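Local coordinates for protein carboxylase (Deinococcus radiodurans, PDB 5H80) that probably catalyses, through its biotin carboxylase domain, the ATP-dependent carboxylation of biotin carried on a carrier protein, as one step of a single-chain bacterial carboxylase, at residues 46-51 and 58-63; 93-98 and 118-123; 106-111 and 335-340; 137-142 and 317-322. All coordinates share one frame; numbering follows the deposited sequence.

Contact 1. Residues 46-51 and 58-63; sequences RIERAV and SVAVYA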
# COMPACT_ATOMS: atom_id res chain seq x y z
N ARG A 46 2.12 -13.82 5.21
CA ARG A 46 1.85 -12.71 6.05
C ARG A 46 2.70 -12.65 7.35
O ARG A 46 3.38 -11.65 7.77
CB ARG A 46 0.34 -12.67 6.35
CG ARG A 46 -0.04 -11.47 7.27
CD ARG A 46 0.09 -10.05 6.64
NE ARG A 46 -0.07 -8.91 7.55
CZ ARG A 46 0.98 -8.31 8.11
NH1 ARG A 46 2.18 -8.83 8.11
NH2 ARG A 46 0.84 -7.23 8.80
N ILE A 47 2.63 -13.78 8.12
CA ILE A 47 3.40 -13.97 9.30
C ILE A 47 4.91 -13.86 9.05
O ILE A 47 5.58 -13.21 9.86
CB ILE A 47 2.98 -15.21 10.16
CG1 ILE A 47 1.54 -15.08 10.54
CG2 ILE A 47 3.85 -15.34 11.35
CD1 ILE A 47 0.88 -16.38 11.02
N GLU A 48 5.48 -14.55 8.05
CA GLU A 48 6.90 -14.48 7.67
C GLU A 48 7.34 -13.04 7.44
O GLU A 48 8.31 -12.65 8.07
CB GLU A 48 7.21 -15.28 6.41
CG GLU A 48 7.02 -16.75 6.69
CD GLU A 48 6.88 -17.62 5.45
OE1 GLU A 48 6.66 -17.10 4.38
OE2 GLU A 48 6.94 -18.87 5.58
N ARG A 49 6.43 -12.21 6.93
CA ARG A 49 6.74 -10.76 6.61
C ARG A 49 6.77 -9.96 7.93
O ARG A 49 7.67 -9.24 8.16
CB ARG A 49 5.80 -10.17 5.60
CG ARG A 49 5.97 -10.63 4.16
CD ARG A 49 4.78 -10.48 3.29
NE ARG A 49 5.16 -10.74 1.92
CZ ARG A 49 4.29 -10.81 0.89
NH1 ARG A 49 2.96 -10.62 1.06
NH2 ARG A 49 4.77 -11.11 -0.33
N ALA A 50 5.88 -10.20 8.89
CA ALA A 50 5.86 -9.46 10.22
C ALA A 50 7.15 -9.93 11.07
O ALA A 50 7.86 -9.16 11.67
CB ALA A 50 4.60 -9.87 10.95
N VAL A 51 7.45 -11.22 11.02
CA VAL A 51 8.64 -11.78 11.68
C VAL A 51 9.90 -11.11 11.17
O VAL A 51 10.76 -10.73 12.00
CB VAL A 51 8.68 -13.30 11.56
CG1 VAL A 51 9.98 -13.96 12.08
CG2 VAL A 51 7.54 -13.88 12.48
N SER A 58 12.00 -17.02 11.18
CA SER A 58 10.88 -17.86 10.97
C SER A 58 11.23 -19.28 10.54
O SER A 58 12.08 -19.52 9.72
CB SER A 58 9.88 -17.28 9.91
OG SER A 58 10.47 -17.09 8.60
N VAL A 59 10.39 -20.19 11.03
CA VAL A 59 10.42 -21.58 10.60
C VAL A 59 9.02 -21.91 10.05
O VAL A 59 8.07 -21.89 10.77
CB VAL A 59 10.86 -22.50 11.78
CG1 VAL A 59 10.81 -23.97 11.31
CG2 VAL A 59 12.20 -22.02 12.44
N ALA A 60 8.93 -22.22 8.78
CA ALA A 60 7.69 -22.66 8.10
C ALA A 60 7.63 -24.20 8.10
O ALA A 60 8.69 -24.88 8.38
CB ALA A 60 7.64 -22.06 6.70
N VAL A 61 6.43 -24.71 7.88
CA VAL A 61 6.23 -26.14 7.68
C VAL A 61 5.40 -26.26 6.38
O VAL A 61 4.55 -25.38 6.00
CB VAL A 61 5.55 -26.87 8.87
CG1 VAL A 61 6.45 -26.97 10.12
CG2 VAL A 61 4.17 -26.25 9.25
N TYR A 62 5.57 -27.35 5.67
CA TYR A 62 4.83 -27.64 4.49
C TYR A 62 4.59 -29.12 4.26
O TYR A 62 5.42 -29.97 4.66
CB TYR A 62 5.46 -27.03 3.18
CG TYR A 62 6.85 -27.53 2.90
CD1 TYR A 62 7.05 -28.44 1.89
CD2 TYR A 62 8.01 -27.16 3.68
CE1 TYR A 62 8.28 -29.02 1.67
CE2 TYR A 62 9.31 -27.70 3.39
CZ TYR A 62 9.40 -28.61 2.37
OH TYR A 62 10.58 -29.21 2.07
N ALA A 63 3.44 -29.40 3.70
CA ALA A 63 3.11 -30.73 3.17
C ALA A 63 3.55 -30.77 1.73
O ALA A 63 3.57 -29.73 1.05
CB ALA A 63 1.61 -30.92 3.26
O HOH W 1 10.52 -14.39 8.25
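The first beta-alpha-beta unit of the N-terminal biotin carboxylase domain brings Glu48 and Val51 of helix 42-53 against Ser58 and Ala60 of strand 57-62. Helix segment 46-51 and strand 58-62 run almost antiparallel, at 169°, with their axes 9.2 Å apart at closest approach. The backbones come nearest between the CA atoms of Glu48 and Ser58. Val51 meets the start of the strand with one branch: CG1, anti to the backbone N (chi1 173°), lies 3.8 Å from Ser58 N and also reaches Ser58 CB. Glu48 meets the serine at its hydroxyl end. Its CG passes 4.0 Å from Ser58 OG, and its extended chain carries the carboxylate on along the strand, where OE2 stops 3.5 Å from Ala60 CB. Ser58 and Ala60, alternate residues of the strand, both direct CB toward the helix, while Val59 between them faces the other way. In the unit formed by strand 34-37, helix 42-53 and strand 57-62, the helix is the crossover between two neighbouring parallel strands, and this contact seats it on the second of them. No direct hydrogen bond links the two segments; a water does so instead. It donates to Glu48 O at 2.8 Å and lies 2.7 Å from Ser58 OG, joining a carbonyl of the helix to the serine hydroxyl. Ser58 OG stands between its own backbone N and carbonyl carbon (chi1 60°), which turns it to this water. Farther out, Glu48 also packs on His71 and Arg74 of helix 70-74, whereas Arg49 forms a salt bridge with Glu447 of the second subunit.

Contact 2. Residues 93-98 and 118-123; sequences AALLRV and ADFARA
Phe120 is the first residue of segment 118-123 to meet helix 92-101, and it does so with the far end of its ring. A chi1 of 174° swings the ring away from its own backbone N and across to the neighbouring helix. There CZ lies 4.3 Å from Leu95 CD1, and CE1 is equally far from Leu96 CG. Both leucines approach the ring obliquely, Leu95 with a terminal methyl and Leu96 with its branch point. Leu114 packs on both Phe120 and Leu95, and Phe131 of strand 130-131 also touches the phenylalanine. The two helices lie side by side on one face of the parallel sheet of the N-terminal domain, and strand 106-108 comes between them in the chain. Their segments run in the same general direction, crossing at -25° with axes 11.0 Å apart at closest approach; side chains bridge this wide spacing. One residue on, Ala121 turns to Leu139 of helix 136-142. Arg122 points off the contact as well: its NH2 forms a salt bridge with Asp119 OD1 one turn earlier, 3.3 Å away in the guanidinium plane, though the hydrogen bond within it is weak, while NH1 pairs with Asp140. Ala123 returns to the interface. Its CB packs 3.8 Å from Leu96 CD1, so Leu96 lies against two residues of this helix, Phe120 and Ala123, spaced three apart.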
# COMPACT_ATOMS: atom_id res chain seq x y z
N ALA A 93 1.25 -32.89 17.71
CA ALA A 93 2.54 -33.50 18.15
C ALA A 93 3.65 -33.43 17.12
O ALA A 93 4.79 -33.20 17.52
CB ALA A 93 2.36 -34.98 18.57
N ALA A 94 3.32 -33.53 15.82
CA ALA A 94 4.29 -33.31 14.77
C ALA A 94 4.90 -31.90 14.79
O ALA A 94 6.11 -31.75 14.66
CB ALA A 94 3.77 -33.62 13.39
N LEU A 95 4.04 -30.90 14.97
CA LEU A 95 4.49 -29.50 15.05
C LEU A 95 5.37 -29.27 16.24
O LEU A 95 6.42 -28.62 16.10
CB LEU A 95 3.20 -28.61 15.10
CG LEU A 95 2.47 -28.62 13.85
CD1 LEU A 95 1.09 -28.01 14.17
CD2 LEU A 95 3.12 -27.99 12.62
N LEU A 96 5.05 -29.92 17.36
CA LEU A 96 5.88 -29.85 18.57
C LEU A 96 7.26 -30.50 18.39
O LEU A 96 8.24 -29.98 18.93
CB LEU A 96 5.16 -30.39 19.80
CG LEU A 96 3.99 -29.47 20.20
CD1 LEU A 96 3.19 -30.22 21.26
CD2 LEU A 96 4.37 -28.07 20.63
N ARG A 97 7.33 -31.53 17.55
CA ARG A 97 8.59 -32.13 17.22
C ARG A 97 9.43 -31.18 16.38
O ARG A 97 10.62 -31.03 16.65
CB ARG A 97 8.40 -33.44 16.49
CG ARG A 97 8.07 -34.59 17.38
CD ARG A 97 8.26 -35.92 16.65
NE ARG A 97 7.20 -36.25 15.69
CZ ARG A 97 5.95 -36.60 16.02
NH1 ARG A 97 5.54 -36.67 17.29
NH2 ARG A 97 5.10 -36.92 15.08
N VAL A 98 8.78 -30.56 15.39
CA VAL A 98 9.47 -29.55 14.54
C VAL A 98 10.04 -28.45 15.38
O VAL A 98 11.20 -27.96 15.10
CB VAL A 98 8.58 -28.96 13.38
CG1 VAL A 98 9.32 -27.85 12.60
CG2 VAL A 98 8.25 -30.03 12.40
N ALA A 118 -7.22 -24.97 22.49
CA ALA A 118 -6.64 -24.67 23.78
C ALA A 118 -5.58 -25.75 24.27
O ALA A 118 -4.60 -25.48 24.98
CB ALA A 118 -7.73 -24.52 24.78
N ASP A 119 -5.87 -27.01 23.98
CA ASP A 119 -4.93 -28.08 24.35
C ASP A 119 -3.57 -27.88 23.68
O ASP A 119 -2.51 -28.11 24.28
CB ASP A 119 -5.44 -29.42 23.84
CG ASP A 119 -6.42 -30.10 24.77
OD1 ASP A 119 -6.57 -29.66 25.91
OD2 ASP A 119 -6.99 -31.10 24.30
N PHE A 120 -3.65 -27.43 22.42
CA PHE A 120 -2.46 -27.24 21.63
C PHE A 120 -1.68 -26.09 22.26
O PHE A 120 -0.48 -26.28 22.54
CB PHE A 120 -2.74 -27.11 20.14
CG PHE A 120 -1.50 -26.76 19.33
CD1 PHE A 120 -0.45 -27.67 19.19
CD2 PHE A 120 -1.36 -25.48 18.80
CE1 PHE A 120 0.68 -27.33 18.49
CE2 PHE A 120 -0.20 -25.13 18.09
CZ PHE A 120 0.81 -26.05 17.94
N ALA A 121 -2.34 -24.98 22.57
CA ALA A 121 -1.72 -23.88 23.29
C ALA A 121 -1.02 -24.32 24.59
O ALA A 121 0.08 -23.98 24.83
CB ALA A 121 -2.69 -22.75 23.53
N ARG A 122 -1.71 -25.11 25.40
CA ARG A 122 -1.20 -25.72 26.63
C ARG A 122 0.03 -26.52 26.37
O ARG A 122 1.02 -26.32 27.08
CB ARG A 122 -2.31 -26.49 27.33
CG ARG A 122 -3.30 -25.61 28.10
CD ARG A 122 -4.19 -26.45 29.05
NE ARG A 122 -5.32 -26.96 28.27
CZ ARG A 122 -6.51 -26.35 28.20
NH1 ARG A 122 -6.80 -25.28 28.95
NH2 ARG A 122 -7.44 -26.86 27.43
N ALA A 123 0.02 -27.33 25.32
CA ALA A 123 1.13 -28.17 24.99
C ALA A 123 2.35 -27.35 24.53
O ALA A 123 3.47 -27.59 24.95
CB ALA A 123 0.76 -29.18 23.99

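Contact 3. Residues 106-111 and 335-340; sequences HVHPGY and DLVTAQ
His108 closes the short strand 106-108 and Gln340 lies on the first turns of helix 336-344; their CA atoms are the nearest pair across the contact, 9.7 Å apart, so side chains must span the separation. Gln340 does this with a fully stretched chain, chi1 of -173° sending CG directly away from the backbone N, and presents its amide to the imidazole edge. His108 NE2 donates to Gln340 OE1 at 2.7 Å, with a bent N-H...O angle of 140°. The ring and amide planes stand 80° apart, and His108 NE2 approaches from above the carbonyl plane of the glutamine. At the other ring nitrogen, ND1 accepts from Gly110 N at 3.1 Å. Bonded at both nitrogens, the buried imidazole has its rotation fixed, with the proton on NE2. Without the imidazole of His108, as with an alanine here, Gln340 OE1 and Gly110 N are likely to lose these partners, and a gap would probably open beside Val337. That valine places CG1 4.2 Å from His108 NE2. The other end of the glutamine amide is used too: Gln340 NE2 donates to a water at 3.0 Å, which in turn donates to Gly110 O, a second link between the segments. Asp335 is the N-cap of the helix, its OD1 accepting from Thr338 N at 2.9 Å and more weakly from Val337 N. The contact joins the N-terminal parallel sheet to a helix of the ATP-binding region. Strand 106-108 lies between strands 34-37 and 130-131; helix 42-53 packs on both His108 and Val337, and helix 325-332 touches Val337 through His325.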
# COMPACT_ATOMS: atom_id res chain seq x y z
N HIS A 106 8.62 -19.67 19.84
CA HIS A 106 7.29 -19.13 19.70
C HIS A 106 6.59 -19.96 18.64
O HIS A 106 7.19 -20.49 17.70
CB HIS A 106 7.32 -17.62 19.26
CG HIS A 106 7.88 -16.73 20.30
ND1 HIS A 106 9.21 -16.71 20.57
CD2 HIS A 106 7.32 -15.82 21.14
CE1 HIS A 106 9.45 -15.86 21.55
NE2 HIS A 106 8.32 -15.32 21.92
N VAL A 107 5.26 -20.07 18.75
CA VAL A 107 4.41 -20.74 17.79
C VAL A 107 3.27 -19.77 17.40
O VAL A 107 2.40 -19.42 18.22
CB VAL A 107 3.74 -22.10 18.28
CG1 VAL A 107 2.88 -22.69 17.21
CG2 VAL A 107 4.85 -23.10 18.54
N HIS A 108 3.33 -19.32 16.13
CA HIS A 108 2.19 -18.58 15.50
C HIS A 108 1.24 -19.56 14.73
O HIS A 108 1.52 -20.14 13.67
CB HIS A 108 2.63 -17.41 14.59
CG HIS A 108 1.59 -16.32 14.50
ND1 HIS A 108 0.28 -16.63 14.35
CD2 HIS A 108 1.65 -14.96 14.43
CE1 HIS A 108 -0.45 -15.52 14.33
NE2 HIS A 108 0.38 -14.49 14.31
N PRO A 109 0.04 -19.76 15.32
CA PRO A 109 -0.92 -20.65 14.68
C PRO A 109 -1.76 -20.09 13.50
O PRO A 109 -2.54 -20.81 12.85
CB PRO A 109 -1.82 -20.96 15.86
CG PRO A 109 -1.91 -19.71 16.56
CD PRO A 109 -0.57 -19.07 16.46
N GLY A 110 -1.46 -18.85 13.08
CA GLY A 110 -2.33 -18.10 12.17
C GLY A 110 -3.81 -18.11 12.43
O GLY A 110 -4.23 -17.72 13.47
N TYR A 111 -4.62 -18.39 11.41
CA TYR A 111 -6.05 -18.58 11.66
C TYR A 111 -6.42 -19.86 10.97
O TYR A 111 -5.73 -20.35 9.99
CB TYR A 111 -6.92 -17.36 11.22
CG TYR A 111 -6.38 -16.55 10.02
CD1 TYR A 111 -6.41 -17.04 8.78
CD2 TYR A 111 -5.89 -15.29 10.20
CE1 TYR A 111 -5.94 -16.29 7.70
CE2 TYR A 111 -5.44 -14.52 9.14
CZ TYR A 111 -5.46 -15.07 7.90
OH TYR A 111 -4.92 -14.30 6.91
N ASP A 335 0.26 -2.00 11.57
CA ASP A 335 0.63 -3.42 11.36
C ASP A 335 0.13 -4.29 12.58
O ASP A 335 0.78 -4.27 13.72
CB ASP A 335 2.10 -3.53 11.24
CG ASP A 335 2.59 -4.90 10.78
OD1 ASP A 335 1.92 -5.96 11.16
OD2 ASP A 335 3.60 -4.98 10.01
N LEU A 336 -0.99 -4.92 12.37
CA LEU A 336 -1.56 -5.84 13.40
C LEU A 336 -0.73 -7.02 13.71
O LEU A 336 -0.78 -7.50 14.89
CB LEU A 336 -3.00 -6.23 13.11
CG LEU A 336 -4.03 -5.08 13.27
CD1 LEU A 336 -5.36 -5.31 12.62
CD2 LEU A 336 -4.11 -4.61 14.72
N VAL A 337 0.01 -7.55 12.71
CA VAL A 337 0.67 -8.87 13.01
C VAL A 337 1.98 -8.65 13.78
O VAL A 337 2.41 -9.42 14.69
CB VAL A 337 0.82 -9.72 11.76
CG1 VAL A 337 1.44 -11.12 12.08
CG2 VAL A 337 -0.54 -9.83 11.01
N THR A 338 2.81 -7.62 13.41
CA THR A 338 3.97 -7.31 14.29
C THR A 338 3.52 -6.98 15.74
O THR A 338 4.12 -7.47 16.71
CB THR A 338 4.79 -6.13 13.73
OG1 THR A 338 3.95 -4.97 13.53
CG2 THR A 338 5.38 -6.58 12.47
N ALA A 339 2.39 -6.24 15.90
CA ALA A 339 1.78 -5.90 17.22
C ALA A 339 1.40 -7.22 17.97
O ALA A 339 1.79 -7.42 19.13
CB ALA A 339 0.59 -5.01 17.12
N GLN A 340 0.75 -8.10 17.24
CA GLN A 340 0.33 -9.39 17.79
C GLN A 340 1.53 -10.23 18.34
O GLN A 340 1.50 -10.64 19.53
CB GLN A 340 -0.39 -10.17 16.76
CG GLN A 340 -1.03 -11.48 17.27
CD GLN A 340 -1.49 -12.36 16.13
OE1 GLN A 340 -1.03 -12.28 14.98
NE2 GLN A 340 -2.51 -13.21 16.43
O HOH W 2 -3.78 -15.73 15.33

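Contact 4. Residues 137-142 and 317-322; sequences DTLDLF and ANPRLQ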
# COMPACT_ATOMS: atom_id res chain seq x y z
N ASP A 137 -7.18 -20.81 28.83
CA ASP A 137 -8.47 -20.66 29.55
C ASP A 137 -9.43 -19.72 28.78
O ASP A 137 -10.62 -19.91 28.72
CB ASP A 137 -8.25 -20.10 30.93
CG ASP A 137 -7.70 -21.11 31.89
OD1 ASP A 137 -7.78 -22.33 31.66
OD2 ASP A 137 -7.15 -20.66 32.89
N THR A 138 -8.84 -18.69 28.18
CA THR A 138 -9.61 -17.77 27.32
C THR A 138 -10.00 -18.44 26.02
O THR A 138 -11.08 -18.19 25.52
CB THR A 138 -8.76 -16.51 27.04
OG1 THR A 138 -8.53 -15.81 28.24
CG2 THR A 138 -9.54 -15.52 26.05
N LEU A 139 -9.10 -19.27 25.41
CA LEU A 139 -9.41 -20.07 24.23
C LEU A 139 -10.62 -21.03 24.53
O LEU A 139 -11.55 -21.27 23.70
CB LEU A 139 -8.19 -20.90 23.74
CG LEU A 139 -6.89 -20.14 23.27
CD1 LEU A 139 -5.86 -21.08 22.70
CD2 LEU A 139 -7.25 -19.12 22.20
N ASP A 140 -10.56 -21.59 25.72
CA ASP A 140 -11.63 -22.56 26.13
C ASP A 140 -12.95 -21.86 26.26
O ASP A 140 -13.99 -22.33 25.77
CB ASP A 140 -11.33 -23.26 27.46
CG ASP A 140 -10.46 -24.51 27.30
OD1 ASP A 140 -10.54 -25.19 26.23
OD2 ASP A 140 -9.70 -24.78 28.24
N LEU A 141 -12.91 -20.72 26.91
CA LEU A 141 -14.07 -19.87 27.05
C LEU A 141 -14.67 -19.38 25.71
O LEU A 141 -15.84 -19.63 25.44
CB LEU A 141 -13.75 -18.74 27.96
CG LEU A 141 -14.95 -18.09 28.76
CD1 LEU A 141 -14.48 -17.10 29.82
CD2 LEU A 141 -15.99 -17.43 27.84
N PHE A 142 -13.89 -18.70 24.86
CA PHE A 142 -14.46 -18.16 23.66
C PHE A 142 -14.78 -19.20 22.64
O PHE A 142 -15.46 -18.90 21.71
CB PHE A 142 -13.60 -16.98 23.11
CG PHE A 142 -13.54 -15.75 24.01
CD1 PHE A 142 -14.61 -15.34 24.79
CD2 PHE A 142 -12.47 -14.89 23.93
CE1 PHE A 142 -14.54 -14.19 25.57
CE2 PHE A 142 -12.40 -13.73 24.71
CZ PHE A 142 -13.43 -13.38 25.52
N ALA A 317 -16.82 -14.63 19.47
CA ALA A 317 -15.55 -14.06 19.86
C ALA A 317 -14.47 -14.93 19.20
O ALA A 317 -14.41 -16.17 19.37
CB ALA A 317 -15.41 -13.96 21.34
N ASN A 318 -13.72 -14.36 18.26
CA ASN A 318 -12.66 -15.12 17.59
C ASN A 318 -11.34 -14.72 18.21
O ASN A 318 -10.81 -13.60 17.94
CB ASN A 318 -12.62 -14.86 16.08
CG ASN A 318 -13.98 -15.00 15.41
OD1 ASN A 318 -14.48 -14.08 14.74
ND2 ASN A 318 -14.53 -16.10 15.55
N PRO A 319 -10.77 -15.61 19.01
CA PRO A 319 -9.64 -15.24 19.84
C PRO A 319 -8.29 -15.36 19.09
O PRO A 319 -7.36 -16.10 19.58
CB PRO A 319 -9.74 -16.26 21.00
CG PRO A 319 -10.22 -17.48 20.33
CD PRO A 319 -11.18 -17.03 19.22
N ARG A 320 -8.17 -14.70 17.96
CA ARG A 320 -7.07 -14.91 17.02
C ARG A 320 -7.04 -13.77 16.05
O ARG A 320 -8.01 -13.05 16.01
CB ARG A 320 -7.25 -16.23 16.27
CG ARG A 320 -8.70 -16.49 15.84
CD ARG A 320 -8.80 -17.56 14.83
NE ARG A 320 -10.19 -17.75 14.36
CZ ARG A 320 -10.73 -17.08 13.32
NH1 ARG A 320 -9.99 -16.15 12.59
NH2 ARG A 320 -11.98 -17.32 12.95
N LEU A 321 -5.98 -13.75 15.22
CA LEU A 321 -5.93 -13.02 13.97
C LEU A 321 -7.07 -13.46 13.07
O LEU A 321 -7.52 -14.61 13.10
CB LEU A 321 -4.62 -13.20 13.23
CG LEU A 321 -4.26 -12.35 11.99
CD1 LEU A 321 -4.06 -10.89 12.38
CD2 LEU A 321 -3.02 -12.91 11.37
N GLN A 322 -7.62 -12.53 12.29
CA GLN A 322 -8.52 -12.93 11.19
C GLN A 322 -8.09 -12.57 9.78
O GLN A 322 -7.26 -11.60 9.60
CB GLN A 322 -9.85 -12.23 11.37
CG GLN A 322 -10.82 -12.81 12.41
CD GLN A 322 -12.01 -11.95 12.62
OE1 GLN A 322 -11.99 -10.73 12.38
NE2 GLN A 322 -13.12 -12.59 12.98
O HOH W 3 -17.59 -17.45 19.94
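Phe142, at the end of helix 136-142, receives the methyl of Ala317 over one ring face, a CH-pi contact at the edge strand 312-318 of a four-stranded antiparallel sheet. Ala317 CB lies 4.0 Å from the ring centroid and 22° off the ring normal. It is displaced toward the root of the ring, where Phe142 CG is 3.7 Å away. Pro319 comes instead to the ring edge, its CB 4.2 Å from Phe142 CD2 and near the ring plane. The phenylalanine thus meets Ala317 of the strand and Pro319 just past it in two different ways. CG lies anti to the carbonyl carbon (chi1 -65°), which sets the ring beside Ala317. One turn earlier on the helix, Leu139 crosses the proline ring at a slant and places CD2 3.9 Å from Pro319 CG. Pro319 is the centre of an inverse gamma turn just beyond the strand; its CB and that of Ala317 both point toward the helix. A water bridges the backbones, accepting from Ala317 N at 3.0 Å and lying 3.1 Å from Phe142 O. In the next shell, Leu151 of helix 145-154 touches Phe142, Phe302 of strand 299-306 backs Ala317, and Tyr296 packs on Pro319. The contact thereby ties a helix of the N-terminal region to the sheet of the ATP-binding region. Past the turn, Arg320 pairs through NE with Glu116, and its NH1 donates to Leu321 O at 3.0 Å, an acceptor lying in the guanidinium plane.

Overall arrangement
From the N terminus, contact 1 closes the shortest loop, between helix 42-53 and strand 57-62, before contact 2 opens. Contact 2 pairs helices 92-101 and 118-126; strand 106-108 lies between them in the chain, so contact 3, which starts there, crosses contact 2. Contact 3 closes a loop of 223 residues, and contact 4 falls wholly within it. Contacts 1 and 2 remain in the N-terminal domain and meet where Val61 packs on Leu95 and Val98. Contacts 3 and 4 join that domain to the ATP-binding region. The Arg46-Asp335 salt bridge connects contacts 1 and 3, and Arg122-Asp140 connects contacts 2 and 4; Tyr111 packs against 320-322 between contacts 3 and 4.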